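Side-chain contact in oxidoreductase protein (Agrobacterium radiobacter, PDB 5UI9), which probably catalyses NAD-dependent oxidation or reduction of a small hydroxy-acid-like substrate, as a member of the GFO/IDH/MocA family: residues L296-H301 with T312-A317. Residues are numbered along the deposited sequence; the frame is centred on the assembly and turned at random.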
ATOM      1  N   LEU A 296      14.347  -8.307  25.007  1.00 32.67           N
ATOM      2  CA  LEU A 296      14.532  -7.824  26.380  1.00 32.97           C
ATOM      3  C   LEU A 296      13.293  -7.074  26.894  1.00 32.95           C
ATOM      4  O   LEU A 296      12.833  -7.334  28.012  1.00 32.77           O
ATOM      5  CB  LEU A 296      15.787  -6.948  26.503  1.00 32.61           C
ATOM      6  CG  LEU A 296      16.073  -6.332  27.881  1.00 34.55           C
ATOM      7  CD1 LEU A 296      16.152  -7.405  28.958  1.00 34.75           C
ATOM      8  CD2 LEU A 296      17.340  -5.494  27.859  1.00 35.55           C
ATOM      9  N   ALA A 297      12.760  -6.169  26.069  1.00 31.78           N
ATOM     10  CA  ALA A 297      11.570  -5.377  26.415  1.00 31.84           C
ATOM     11  C   ALA A 297      10.378  -6.257  26.785  1.00 31.49           C
ATOM     12  O   ALA A 297       9.764  -6.065  27.839  1.00 31.49           O
ATOM     13  CB  ALA A 297      11.198  -4.431  25.270  1.00 31.17           C
ATOM     14  N   ILE A 298      10.068  -7.238  25.938  1.00 31.39           N
ATOM     15  CA  ILE A 298       8.917  -8.108  26.189  1.00 31.16           C
ATOM     16  C   ILE A 298       9.157  -9.044  27.382  1.00 31.40           C
ATOM     17  O   ILE A 298       8.223  -9.335  28.121  1.00 32.18           O
ATOM     18  CB  ILE A 298       8.452  -8.884  24.924  1.00 30.23           C
ATOM     19  CG1 ILE A 298       6.975  -9.278  25.057  1.00 31.02           C
ATOM     20  CG2 ILE A 298       9.316 -10.101  24.655  1.00 30.10           C
ATOM     21  CD1 ILE A 298       6.423 -10.056  23.884  1.00 31.12           C
ATOM     22  N   GLN A 299      10.393  -9.509  27.567  1.00 30.85           N
ATOM     23  CA  GLN A 299      10.711 -10.386  28.702  1.00 32.32           C
ATOM     24  C   GLN A 299      10.762  -9.632  30.045  1.00 32.75           C
ATOM     25  O   GLN A 299      10.365 -10.182  31.075  1.00 33.21           O
ATOM     26  CB  GLN A 299      11.983 -11.198  28.422  1.00 32.52           C
ATOM     27  CG  GLN A 299      11.736 -12.254  27.339  1.00 32.68           C
ATOM     28  CD  GLN A 299      12.933 -13.128  26.996  1.00 32.25           C
ATOM     29  OE1 GLN A 299      12.832 -13.962  26.101  1.00 33.04           O
ATOM     30  NE2 GLN A 299      14.055 -12.962  27.707  1.00 31.37           N
ATOM     31  N   GLN A 300      11.205  -8.374  30.033  1.00 32.93           N
ATOM     32  CA  GLN A 300      11.055  -7.502  31.208  1.00 33.79           C
ATOM     33  C   GLN A 300       9.585  -7.201  31.484  1.00 34.85           C
ATOM     34  O   GLN A 300       9.164  -7.170  32.648  1.00 35.07           O
ATOM     35  CB  GLN A 300      11.822  -6.177  31.050  1.00 35.23           C
ATOM     36  CG  GLN A 300      11.945  -5.371  32.346  1.00 35.43           C
ATOM     37  CD  GLN A 300      12.780  -6.083  33.385  1.00 35.95           C
ATOM     38  OE1 GLN A 300      13.980  -6.250  33.205  1.00 36.62           O
ATOM     39  NE2 GLN A 300      12.150  -6.525  34.474  1.00 36.12           N
ATOM     40  N   HIS A 301       8.821  -6.956  30.420  1.00 33.59           N
ATOM     41  CA  HIS A 301       7.382  -6.718  30.528  1.00 34.18           C
ATOM     42  C   HIS A 301       6.692  -7.916  31.187  1.00 35.89           C
ATOM     43  O   HIS A 301       5.956  -7.743  32.161  1.00 37.23           O
ATOM     44  CB  HIS A 301       6.786  -6.406  29.150  1.00 33.96           C
ATOM     45  CG  HIS A 301       5.292  -6.322  29.127  1.00 33.57           C
ATOM     46  ND1 HIS A 301       4.599  -5.206  29.543  1.00 34.85           N
ATOM     47  CD2 HIS A 301       4.357  -7.206  28.700  1.00 33.28           C
ATOM     48  CE1 HIS A 301       3.303  -5.410  29.389  1.00 34.51           C
ATOM     49  NE2 HIS A 301       3.130  -6.617  28.878  1.00 33.51           N
ATOM     50  N   THR A 312      -0.601  -9.277  30.474  1.00 41.95           N
ATOM     51  CA  THR A 312       0.390  -8.850  29.483  1.00 39.87           C
ATOM     52  C   THR A 312      -0.273  -8.254  28.235  1.00 39.27           C
ATOM     53  O   THR A 312      -1.456  -8.462  27.976  1.00 39.71           O
ATOM     54  CB  THR A 312       1.343  -9.998  29.079  1.00 39.13           C
ATOM     55  OG1 THR A 312       0.594 -11.112  28.577  1.00 36.00           O
ATOM     56  CG2 THR A 312       2.190 -10.439  30.278  1.00 39.01           C
ATOM     57  N   SER A 313       0.528  -7.523  27.468  1.00 39.04           N
ATOM     58  CA  SER A 313       0.077  -6.777  26.288  1.00 38.29           C
ATOM     59  C   SER A 313      -0.280  -7.743  25.159  1.00 36.63           C
ATOM     60  O   SER A 313      -1.318  -7.585  24.509  1.00 38.51           O
ATOM     61  CB  SER A 313       1.168  -5.786  25.844  1.00 37.71           C
ATOM     62  OG  SER A 313       0.824  -5.099  24.652  1.00 40.67           O
ATOM     63  N   THR A 314       0.574  -8.741  24.936  1.00 34.88           N
ATOM     64  CA  THR A 314       0.302  -9.796  23.957  1.00 34.34           C
ATOM     65  C   THR A 314      -0.061 -11.103  24.665  1.00 34.31           C
ATOM     66  O   THR A 314       0.513 -12.166  24.398  1.00 34.26           O
ATOM     67  CB  THR A 314       1.488  -9.996  22.995  1.00 32.74           C
ATOM     68  OG1 THR A 314       2.663 -10.331  23.741  1.00 32.50           O
ATOM     69  CG2 THR A 314       1.735  -8.721  22.192  1.00 33.98           C
ATOM     70  N   SER A 315      -1.044 -11.012  25.557  1.00 35.12           N
ATOM     71  CA  SER A 315      -1.552 -12.170  26.261  1.00 34.89           C
ATOM     72  C   SER A 315      -2.133 -13.129  25.231  1.00 34.35           C
ATOM     73  O   SER A 315      -2.464 -12.716  24.111  1.00 34.43           O
ATOM     74  CB  SER A 315      -2.629 -11.761  27.271  1.00 35.81           C
ATOM     75  OG  SER A 315      -3.771 -11.247  26.604  1.00 35.30           O
ATOM     76  N   GLY A 316      -2.231 -14.402  25.597  1.00 33.52           N
ATOM     77  CA  GLY A 316      -2.837 -15.408  24.729  1.00 34.13           C
ATOM     78  C   GLY A 316      -4.177 -14.942  24.179  1.00 35.48           C
ATOM     79  O   GLY A 316      -4.435 -15.065  22.973  1.00 34.04           O
ATOM     80  N   ALA A 317      -5.002 -14.379  25.065  1.00 35.74           N
ATOM     81  CA  ALA A 317      -6.331 -13.858  24.720  1.00 37.61           C
ATOM     82  C   ALA A 317      -6.270 -12.718  23.696  1.00 38.79           C
ATOM     83  O   ALA A 317      -7.016 -12.732  22.714  1.00 40.24           O
ATOM     84  CB  ALA A 317      -7.071 -13.408  25.977  1.00 38.84           C
TER
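H301 and T312 are where the two backbones come nearest, CA to CA 7.4 Å, with 296-301 a regular turn and a half of helix and 312-315 an irregular loop that runs into the next helix at G316. What joins them is the imidazole of H301. Its chi1 of 172° sets CG anti to the backbone N and carries the ring towards the loop, where NE2 accepts the backbone N-H of S313 at 3.1 Å. The bond is moderately bent, 150° at the hydrogen, and the donor lies at the ring edge, about 15° out of the plane. As acceptor, NE2 would be unprotonated, consistent with a neutral ring carrying its proton on ND1. The same nitrogen also lies 3.6 Å from T312 CA and 3.7 Å from S313 CB, so T312 and S313 both crowd the NE2 corner of the ring. The hydroxyl of S313 turns to R128 instead, where OG is hydrogen-bonded to NH1.

Three residues earlier, I298 has CG1 roughly anti to the backbone N (chi1 -156°) and CD1 extended beyond it. CD1 stops 3.8 Å from T314 OG1, the two side chains crossing at about a right angle; this is a van der Waals touch of a methyl on a hydroxyl oxygen, and the hydroxyl's hydrogen bond is to V123 O.

Further along, S315 is the N-cap of helix 316-335, its OG bonded to D318 N and also to E311 OE2. W129 meets the H301 ring with the planes at about 45° and also touches I298. Strand 121-124, at the edge of the parallel Rossmann sheet, borders both segments: I298 packs on M122 and H124, T312 on M122. Backbone bonds T314-V123 and G316-L121, with the H301-S313 bond, join the loop to both strand 121-124 and helix 289-308.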